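Local structure of excinuclease ABC, subunit A. (Deinococcus radiodurans, 2VF7) at residues D406-G411 against L434-H439. The protein binds and hydrolyses ATP and binds zinc and DNA, probably recognising damaged DNA as a UvrA-type member of the ABC superfamily. The protein carries 1 engineered substitution. Residues are numbered along the deposited sequence; the frame is centred on the assembly and turned at random.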
loop_
_atom_site.group_PDB
_atom_site.type_symbol
_atom_site.label_atom_id
_atom_site.label_comp_id
_atom_site.label_asym_id
_atom_site.label_seq_id
_atom_site.Cartn_x
_atom_site.Cartn_y
_atom_site.Cartn_z
ATOM N N ASP A 406 -17.565 -16.531 -2.376
ATOM C CA ASP A 406 -18.252 -17.097 -1.202
ATOM C C ASP A 406 -19.770 -17.014 -1.331
ATOM O O ASP A 406 -20.373 -16.003 -0.973
ATOM C CB ASP A 406 -17.798 -16.428 0.095
ATOM C CG ASP A 406 -18.610 -16.892 1.300
ATOM O OD1 ASP A 406 -19.445 -16.096 1.776
ATOM O OD2 ASP A 406 -18.444 -18.059 1.751
ATOM N N GLU A 407 -20.365 -18.084 -1.859
ATOM C CA GLU A 407 -21.800 -18.166 -2.123
ATOM C C GLU A 407 -22.342 -17.020 -2.969
ATOM O O GLU A 407 -22.985 -16.112 -2.454
ATOM C CB GLU A 407 -22.587 -18.315 -0.824
ATOM C CG GLU A 407 -22.592 -19.723 -0.299
ATOM C CD GLU A 407 -23.504 -19.883 0.897
ATOM O OE1 GLU A 407 -22.973 -20.057 2.022
ATOM O OE2 GLU A 407 -24.748 -19.823 0.712
ATOM N N PRO A 408 -22.103 -17.072 -4.287
ATOM C CA PRO A 408 -22.583 -16.033 -5.189
ATOM C C PRO A 408 -24.062 -16.206 -5.537
ATOM O O PRO A 408 -24.677 -15.333 -6.197
ATOM C CB PRO A 408 -21.688 -16.217 -6.428
ATOM C CG PRO A 408 -20.699 -17.352 -6.063
ATOM C CD PRO A 408 -21.345 -18.114 -5.006
ATOM N N SER A 409 -24.624 -17.325 -5.089
ATOM C CA SER A 409 -26.030 -17.643 -5.289
ATOM C C SER A 409 -26.878 -17.230 -4.091
ATOM O O SER A 409 -28.080 -17.475 -4.071
ATOM C CB SER A 409 -26.174 -19.137 -5.476
ATOM O OG SER A 409 -25.526 -19.777 -4.401
ATOM N N ALA A 410 -26.250 -16.628 -3.086
ATOM C CA ALA A 410 -26.980 -16.126 -1.933
ATOM C C ALA A 410 -27.878 -14.980 -2.385
ATOM O O ALA A 410 -27.394 -13.993 -2.959
ATOM C CB ALA A 410 -26.024 -15.662 -0.860
ATOM N N GLY A 411 -29.182 -15.125 -2.132
ATOM C CA GLY A 411 -30.169 -14.128 -2.525
ATOM C C GLY A 411 -30.659 -14.330 -3.938
ATOM O O GLY A 411 -31.467 -13.546 -4.441
ATOM N N LEU A 434 -11.545 -20.485 -10.860
ATOM C CA LEU A 434 -12.575 -20.086 -9.914
ATOM C C LEU A 434 -12.641 -21.027 -8.714
ATOM O O LEU A 434 -12.848 -22.228 -8.865
ATOM C CB LEU A 434 -13.935 -20.008 -10.628
ATOM C CG LEU A 434 -13.996 -19.093 -11.863
ATOM C CD1 LEU A 434 -14.827 -19.722 -12.944
ATOM C CD2 LEU A 434 -14.531 -17.749 -11.518
ATOM N N PHE A 435 -12.427 -20.476 -7.520
ATOM C CA PHE A 435 -12.600 -21.240 -6.286
ATOM C C PHE A 435 -13.878 -20.739 -5.607
ATOM O O PHE A 435 -13.945 -19.589 -5.177
ATOM C CB PHE A 435 -11.390 -21.109 -5.334
ATOM C CG PHE A 435 -10.096 -21.738 -5.848
ATOM C CD1 PHE A 435 -10.072 -22.557 -6.984
ATOM C CD2 PHE A 435 -8.888 -21.509 -5.164
ATOM C CE1 PHE A 435 -8.872 -23.118 -7.427
ATOM C CE2 PHE A 435 -7.685 -22.065 -5.609
ATOM C CZ PHE A 435 -7.671 -22.867 -6.731
ATOM N N VAL A 436 -14.874 -21.608 -5.500
ATOM C CA VAL A 436 -16.205 -21.204 -5.072
ATOM C C VAL A 436 -16.683 -22.034 -3.897
ATOM O O VAL A 436 -16.885 -23.223 -4.045
ATOM C CB VAL A 436 -17.222 -21.364 -6.217
ATOM C CG1 VAL A 436 -18.652 -20.976 -5.762
ATOM C CG2 VAL A 436 -16.776 -20.543 -7.424
ATOM N N VAL A 437 -16.840 -21.415 -2.726
ATOM C CA VAL A 437 -17.560 -22.090 -1.651
ATOM C C VAL A 437 -19.046 -21.852 -1.789
ATOM O O VAL A 437 -19.518 -20.712 -1.781
ATOM C CB VAL A 437 -16.972 -21.842 -0.208
ATOM C CG1 VAL A 437 -15.893 -20.792 -0.211
ATOM C CG2 VAL A 437 -18.054 -21.574 0.819
ATOM N N GLU A 438 -19.766 -22.954 -1.933
ATOM C CA GLU A 438 -21.171 -22.948 -2.283
ATOM C C GLU A 438 -21.934 -24.055 -1.552
ATOM O O GLU A 438 -21.380 -25.123 -1.239
ATOM C CB GLU A 438 -21.328 -23.105 -3.809
ATOM C CG GLU A 438 -22.730 -22.891 -4.340
ATOM C CD GLU A 438 -23.327 -21.537 -3.965
ATOM O OE1 GLU A 438 -23.045 -20.548 -4.682
ATOM O OE2 GLU A 438 -24.101 -21.459 -2.974
ATOM N N HIS A 439 -23.209 -23.779 -1.282
ATOM C CA HIS A 439 -24.149 -24.777 -0.764
ATOM C C HIS A 439 -25.215 -25.179 -1.779
ATOM O O HIS A 439 -25.798 -26.255 -1.673
ATOM C CB HIS A 439 -24.798 -24.269 0.519
ATOM C CG HIS A 439 -23.851 -24.211 1.667
ATOM N ND1 HIS A 439 -23.384 -23.023 2.184
ATOM C CD2 HIS A 439 -23.253 -25.196 2.377
ATOM C CE1 HIS A 439 -22.561 -23.279 3.185
ATOM N NE2 HIS A 439 -22.453 -24.590 3.314
#
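Glu407 and His439 meet across the ends of two parallel strands, 402-406 and 433-437, where an ABC ATPase carries its Walker B acids and switch histidine; the sequence Asp406-Glu407-Pro408-Ser409 fits that Walker B end, and His439 the switch. Glu407 OE1 lies at the edge of the imidazole, in its plane, and accepts a weak hydrogen bond from His439 ND1 at 3.0 Å, although carboxylate and ring planes stand 85° apart. Glu407 N donates to Val437 O (2.8 Å), part of the parallel bridge of Asp406 with Val437. Pro408, with no amide hydrogen to satisfy, fits the next position, Pro408 CD lying 4.0 Å from Val436 CG1. Glu438, with CG anti to its backbone N (chi1 -171°), is long enough that the bend at chi2 brings its carboxylate over to the turn 407-410, while OE2 accepts the amides of His439 and Asp440. An alanine in place of Glu438 would probably leave those two amides without their acceptor and the backbone at His439 less firmly set. Farther out, Gln386 OE1 takes the amide of Asp406. Histidine suits 439 by offering a second nitrogen: NE2 makes a weak hydrogen bond with Lys49 NZ of the ADP-binding P-loop.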